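Local coordinates for protein putative hyaluronoglucosaminidase (Clostridium perfringens, PDB 6PWI) that probably hydrolyses terminal N-acetylhexosamine residues from glycans, as a secreted family 84 glycoside hydrolase of which this chain holds the barrel domain and its flanking regions, at residues G352-T357 with V383-F388; I358-T363 with E377-A382. All blocks are in the same frame, centred on the assembly; numbering follows the deposited sequence.

Helix 346-351 ends in the loop 352-357, which leads into strand 359-362 of the (beta/alpha)8 barrel; helix 373-383 and strand 387-391 come next. This part of the barrel is a worked example of how two neighbouring contacts share the fitting of a helix to the strands before and after it. Interaction 2 closes the inner loop, packing helix 373-383 on strand 359-362. Interaction 1 closes the outer one, joining the loop 352-357 to the turn after the helix, so interaction 2 lies wholly within its span. The two touch: Arg-385 NH1 also reaches Ile-358 O, and Phe-388 N pairs with Ile-360 O.

Interaction 1 (G352-T357 with V383-F388); sequences GTMPET and VGRQAF
Val-383, at the C-terminal end of helix 373-383, meets Gly-352 through its backbone: Gly-352 CA lies 3.2 Å from Val-383 O in a CA-H...O contact, while Val-383 CG1 packs on the same CA. Gly-384 then leaves helical geometry with positive phi and turns the chain toward strand 387-391. This is the alpha-to-beta turn of a beta-alpha-beta unit in the (beta/alpha)8 barrel, set against the preceding unit's equivalent turn, the loop between helix 346-351 and strand 359-362. Arg-385 follows and carries most of the contact. Its chain, bent at chi3 (77°), brings the guanidinium edge-on to a row of backbone carbonyls. NH2 binds two of them, Gly-352 O at 2.9 Å in a bent bond (140° at the hydrogen) and Met-354 O at 2.9 Å in a straighter one; NH1 donates to Pro-355 O at 3.0 Å. All three oxygens lie near the guanidinium plane, yet the donors stand above the carbonyl planes. The CG of Met-354 comes to 4.1 Å from Arg-385 NH2, the two side chains lying nearly perpendicular. One water accepts from Arg-385 NE at 2.8 Å and donates to both Val-383 O and Gly-352 O, bridging the two segments beside the guanidinium.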
loop_
_atom_site.group_PDB
_atom_site.type_symbol
_atom_site.label_atom_id
_atom_site.label_comp_id
_atom_site.label_asym_id
_atom_site.label_seq_id
_atom_site.Cartn_x
_atom_site.Cartn_y
_atom_site.Cartn_z
ATOM N N GLY A 352 17.493 21.787 4.199
ATOM C CA GLY A 352 17.717 21.718 2.765
ATOM C C GLY A 352 19.189 21.826 2.369
ATOM O O GLY A 352 19.521 21.618 1.205
ATOM N N THR A 353 20.063 22.153 3.328
ATOM C CA THR A 353 21.489 22.238 3.037
ATOM C C THR A 353 22.185 20.899 3.285
ATOM O O THR A 353 23.383 20.791 3.045
ATOM C CB THR A 353 22.202 23.364 3.800
ATOM O OG1 THR A 353 22.278 22.997 5.178
ATOM C CG2 THR A 353 21.544 24.714 3.627
ATOM N N MET A 354 21.448 19.881 3.750
ATOM C CA MET A 354 22.040 18.561 3.896
ATOM C C MET A 354 22.267 17.941 2.514
ATOM O O MET A 354 21.735 18.443 1.525
ATOM C CB MET A 354 21.210 17.656 4.810
ATOM C CG MET A 354 19.905 17.160 4.218
ATOM S SD MET A 354 19.064 16.037 5.373
ATOM C CE MET A 354 18.817 17.100 6.794
ATOM N N PRO A 355 23.124 16.897 2.374
ATOM C CA PRO A 355 23.495 16.368 1.061
ATOM C C PRO A 355 22.288 16.137 0.161
ATOM O O PRO A 355 21.256 15.660 0.622
ATOM C CB PRO A 355 24.161 15.035 1.406
ATOM C CG PRO A 355 24.801 15.299 2.737
ATOM C CD PRO A 355 23.827 16.201 3.464
ATOM N N GLU A 356 22.468 16.455 -1.126
ATOM C CA GLU A 356 21.443 16.481 -2.159
ATOM C C GLU A 356 20.746 15.131 -2.330
ATOM O O GLU A 356 19.628 15.073 -2.834
ATOM C CB GLU A 356 22.102 16.824 -3.493
ATOM C CG GLU A 356 22.060 18.295 -3.861
ATOM C CD GLU A 356 22.338 18.505 -5.345
ATOM O OE1 GLU A 356 23.518 18.370 -5.755
ATOM O OE2 GLU A 356 21.371 18.763 -6.102
ATOM N N THR A 357 21.412 14.042 -1.935
ATOM C CA THR A 357 20.929 12.699 -2.222
ATOM C C THR A 357 19.823 12.282 -1.251
ATOM O O THR A 357 19.098 11.326 -1.521
ATOM C CB THR A 357 22.071 11.678 -2.140
ATOM O OG1 THR A 357 22.668 11.800 -0.845
ATOM C CG2 THR A 357 23.102 11.842 -3.238
ATOM N N VAL A 383 12.502 24.048 0.960
ATOM C CA VAL A 383 13.567 23.119 1.294
ATOM C C VAL A 383 14.649 23.160 0.212
ATOM O O VAL A 383 15.836 23.105 0.533
ATOM C CB VAL A 383 13.018 21.697 1.536
ATOM C CG1 VAL A 383 14.124 20.677 1.750
ATOM C CG2 VAL A 383 12.037 21.664 2.698
ATOM N N GLY A 384 14.233 23.240 -1.061
ATOM C CA GLY A 384 15.167 23.326 -2.173
ATOM C C GLY A 384 15.162 22.082 -3.065
ATOM O O GLY A 384 15.910 22.014 -4.037
ATOM N N ARG A 385 14.319 21.100 -2.734
ATOM C CA ARG A 385 14.217 19.863 -3.495
ATOM C C ARG A 385 12.792 19.328 -3.367
ATOM O O ARG A 385 12.028 19.777 -2.520
ATOM C CB ARG A 385 15.237 18.840 -2.982
ATOM C CG ARG A 385 14.902 18.261 -1.615
ATOM C CD ARG A 385 16.025 17.461 -0.984
ATOM N NE ARG A 385 17.050 18.340 -0.441
ATOM C CZ ARG A 385 18.213 17.935 0.060
ATOM N NH1 ARG A 385 18.509 16.645 0.106
ATOM N NH2 ARG A 385 19.065 18.829 0.532
ATOM N N GLN A 386 12.442 18.351 -4.203
ATOM C CA GLN A 386 11.102 17.793 -4.184
ATOM C C GLN A 386 10.919 16.879 -2.975
ATOM O O GLN A 386 11.881 16.301 -2.470
ATOM C CB GLN A 386 10.838 17.061 -5.492
ATOM C CG GLN A 386 10.796 17.996 -6.685
ATOM C CD GLN A 386 10.385 17.251 -7.928
ATOM O OE1 GLN A 386 10.647 16.054 -8.077
ATOM N NE2 GLN A 386 9.718 17.963 -8.822
ATOM N N ALA A 387 9.661 16.750 -2.533
ATOM C CA ALA A 387 9.327 16.026 -1.319
ATOM C C ALA A 387 9.166 14.535 -1.594
ATOM O O ALA A 387 8.860 14.119 -2.710
ATOM C CB ALA A 387 8.068 16.594 -0.719
ATOM N N PHE A 388 9.392 13.746 -0.546
ATOM C CA PHE A 388 8.986 12.354 -0.492
ATOM C C PHE A 388 7.756 12.291 0.415
ATOM O O PHE A 388 7.839 12.618 1.598
ATOM C CB PHE A 388 10.181 11.497 -0.047
ATOM C CG PHE A 388 9.941 10.022 0.175
ATOM C CD1 PHE A 388 8.882 9.355 -0.432
ATOM C CD2 PHE A 388 10.806 9.285 0.970
ATOM C CE1 PHE A 388 8.676 7.997 -0.228
ATOM C CE2 PHE A 388 10.609 7.925 1.166
ATOM C CZ PHE A 388 9.540 7.286 0.574
HETATM O O HOH W 1 17.231 21.053 -0.916
#

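Interaction 2 (I358-T363 with E377-A382); sequences IDIMWT and EFFEEA
Phe-379 and Trp-362 form the main aromatic pair between helix 373-383 and strand 359-362, an offset edge-to-face arrangement. The phenyl edge is directed at the indole face, with the planes at 66° and 4.9 Å between the centroids of the Phe-379 ring and the five-membered ring of Trp-362. Phe-379 CD1 lies over one face of the indole, above the CD2-CE3 bond of the benzo ring and offset from the ring centre. Phe-379 holds CG anti to the backbone N (chi1 -179°), which carries its ring out from the helix to the strand, where it runs antiparallel alongside the side chain of Trp-362. A CH-pi contact adds to the pair: Phe-379 CB stands 4.1 Å from the centroid of the five-membered ring, almost on its normal.

Apolar contacts extend the interface beyond this pair. At the far edge of the phenyl ring, Phe-379 CZ meets Ile-360 CG2 at 3.6 Å, close to the ring plane. On the benzo side of the indole, Trp-362 CZ2 lies 3.8 Å from Phe-378 CD2, with the two side chains nearly perpendicular.

Polar bonding serves Trp-362 from outside the pair, since its NE1 is hydrogen-bonded to Thr-375 earlier in the same helix. The short helix segment runs 10.7 Å from the strand segment, at 136° between their directions, in the beta-alpha-beta unit formed by strand 359-362, helix 373-383 and strand 387-391. Ile-360 and Trp-362 both point toward the helix, with Met-361 between them turned away. As all five touching residues are buried, the chemistry implies cohesion through shape and dispersion, with the indole's rotation probably fixed by its NE1 bond.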
loop_
_atom_site.group_PDB
_atom_site.type_symbol
_atom_site.label_atom_id
_atom_site.label_comp_id
_atom_site.label_asym_id
_atom_site.label_seq_id
_atom_site.Cartn_x
_atom_site.Cartn_y
_atom_site.Cartn_z
ATOM N N ILE A 358 19.710 12.982 -0.115
ATOM C CA ILE A 358 18.807 12.576 0.949
ATOM C C ILE A 358 17.375 12.950 0.572
ATOM O O ILE A 358 17.115 14.069 0.136
ATOM C CB ILE A 358 19.249 13.176 2.299
ATOM C CG1 ILE A 358 20.629 12.647 2.706
ATOM C CG2 ILE A 358 18.206 12.924 3.375
ATOM C CD1 ILE A 358 21.316 13.461 3.781
ATOM N N ASP A 359 16.462 11.990 0.745
ATOM C CA ASP A 359 15.042 12.171 0.485
ATOM C C ASP A 359 14.326 12.612 1.759
ATOM O O ASP A 359 14.177 11.831 2.696
ATOM C CB ASP A 359 14.443 10.899 -0.116
ATOM C CG ASP A 359 15.244 10.446 -1.325
ATOM O OD1 ASP A 359 15.375 11.261 -2.270
ATOM O OD2 ASP A 359 15.782 9.311 -1.288
ATOM N N ILE A 360 13.888 13.875 1.776
ATOM C CA ILE A 360 13.216 14.451 2.929
ATOM C C ILE A 360 11.705 14.268 2.764
ATOM O O ILE A 360 11.155 14.516 1.690
ATOM C CB ILE A 360 13.628 15.928 3.082
ATOM C CG1 ILE A 360 15.125 16.049 3.384
ATOM C CG2 ILE A 360 12.766 16.620 4.127
ATOM C CD1 ILE A 360 15.759 17.356 2.957
ATOM N N MET A 361 11.045 13.821 3.837
ATOM C CA MET A 361 9.643 13.441 3.780
ATOM C C MET A 361 8.755 14.604 4.221
ATOM O O MET A 361 9.235 15.595 4.769
ATOM C CB MET A 361 9.356 12.221 4.656
ATOM C CG MET A 361 10.180 11.018 4.275
ATOM S SD MET A 361 9.410 9.485 4.829
ATOM C CE MET A 361 8.216 9.231 3.514
ATOM N N TRP A 362 7.449 14.443 3.981
ATOM C CA TRP A 362 6.458 15.501 4.074
ATOM C C TRP A 362 5.090 14.834 4.094
ATOM O O TRP A 362 4.869 13.890 3.334
ATOM C CB TRP A 362 6.596 16.397 2.841
ATOM C CG TRP A 362 5.828 17.683 2.836
ATOM C CD1 TRP A 362 4.801 18.029 2.001
ATOM C CD2 TRP A 362 6.084 18.836 3.654
ATOM N NE1 TRP A 362 4.391 19.312 2.256
ATOM C CE2 TRP A 362 5.157 19.827 3.268
ATOM C CE3 TRP A 362 7.000 19.117 4.675
ATOM C CZ2 TRP A 362 5.120 21.080 3.872
ATOM C CZ3 TRP A 362 6.962 20.355 5.273
ATOM C CH2 TRP A 362 6.038 21.320 4.869
ATOM N N THR A 363 4.183 15.316 4.953
ATOM C CA THR A 363 2.868 14.698 5.013
ATOM C C THR A 363 1.832 15.565 4.306
ATOM O O THR A 363 0.689 15.136 4.158
ATOM C CB THR A 363 2.442 14.318 6.438
ATOM O OG1 THR A 363 2.062 15.515 7.119
ATOM C CG2 THR A 363 3.514 13.567 7.197
ATOM N N GLU A 377 4.769 22.357 -4.161
ATOM C CA GLU A 377 5.361 23.627 -4.564
ATOM C C GLU A 377 5.921 24.335 -3.331
ATOM O O GLU A 377 7.005 24.918 -3.378
ATOM C CB GLU A 377 4.336 24.539 -5.247
ATOM C CG GLU A 377 4.051 24.202 -6.699
ATOM C CD GLU A 377 2.805 24.846 -7.303
ATOM O OE1 GLU A 377 2.164 25.695 -6.626
ATOM O OE2 GLU A 377 2.469 24.503 -8.461
ATOM N N PHE A 378 5.158 24.287 -2.233
ATOM C CA PHE A 378 5.571 24.941 -1.004
ATOM C C PHE A 378 6.851 24.286 -0.486
ATOM O O PHE A 378 7.816 24.978 -0.159
ATOM C CB PHE A 378 4.467 24.924 0.058
ATOM C CG PHE A 378 4.959 25.397 1.404
ATOM C CD1 PHE A 378 4.932 26.740 1.740
ATOM C CD2 PHE A 378 5.518 24.509 2.312
ATOM C CE1 PHE A 378 5.416 27.182 2.963
ATOM C CE2 PHE A 378 6.004 24.951 3.532
ATOM C CZ PHE A 378 5.949 26.285 3.859
ATOM N N PHE A 379 6.826 22.948 -0.404
ATOM C CA PHE A 379 7.946 22.181 0.114
ATOM C C PHE A 379 9.206 22.501 -0.686
ATOM O O PHE A 379 10.267 22.713 -0.103
ATOM C CB PHE A 379 7.655 20.678 0.075
ATOM C CG PHE A 379 8.781 19.830 0.613
ATOM C CD1 PHE A 379 8.776 19.400 1.933
ATOM C CD2 PHE A 379 9.861 19.484 -0.188
ATOM C CE1 PHE A 379 9.815 18.629 2.433
ATOM C CE2 PHE A 379 10.904 18.723 0.314
ATOM C CZ PHE A 379 10.876 18.293 1.620
ATOM N N GLU A 380 9.069 22.531 -2.018
ATOM C CA GLU A 380 10.199 22.753 -2.903
ATOM C C GLU A 380 10.775 24.152 -2.688
ATOM O O GLU A 380 11.990 24.310 -2.597
ATOM C CB GLU A 380 9.828 22.479 -4.366
ATOM C CG GLU A 380 11.030 22.536 -5.297
ATOM C CD GLU A 380 10.880 21.934 -6.685
ATOM O OE1 GLU A 380 9.819 21.334 -6.980
ATOM O OE2 GLU A 380 11.836 22.060 -7.475
ATOM N N GLU A 381 9.896 25.154 -2.596
ATOM C CA GLU A 381 10.276 26.541 -2.381
ATOM C C GLU A 381 11.030 26.676 -1.052
ATOM O O GLU A 381 11.967 27.463 -0.952
ATOM C CB GLU A 381 9.011 27.403 -2.438
ATOM C CG GLU A 381 9.232 28.866 -2.787
ATOM C CD GLU A 381 7.981 29.628 -3.224
ATOM O OE1 GLU A 381 7.011 28.978 -3.704
ATOM O OE2 GLU A 381 7.969 30.878 -3.092
ATOM N N ALA A 382 10.631 25.892 -0.038
ATOM C CA ALA A 382 11.138 26.045 1.319
ATOM C C ALA A 382 12.427 25.248 1.540
ATOM O O ALA A 382 13.332 25.700 2.239
ATOM C CB ALA A 382 10.075 25.647 2.315
#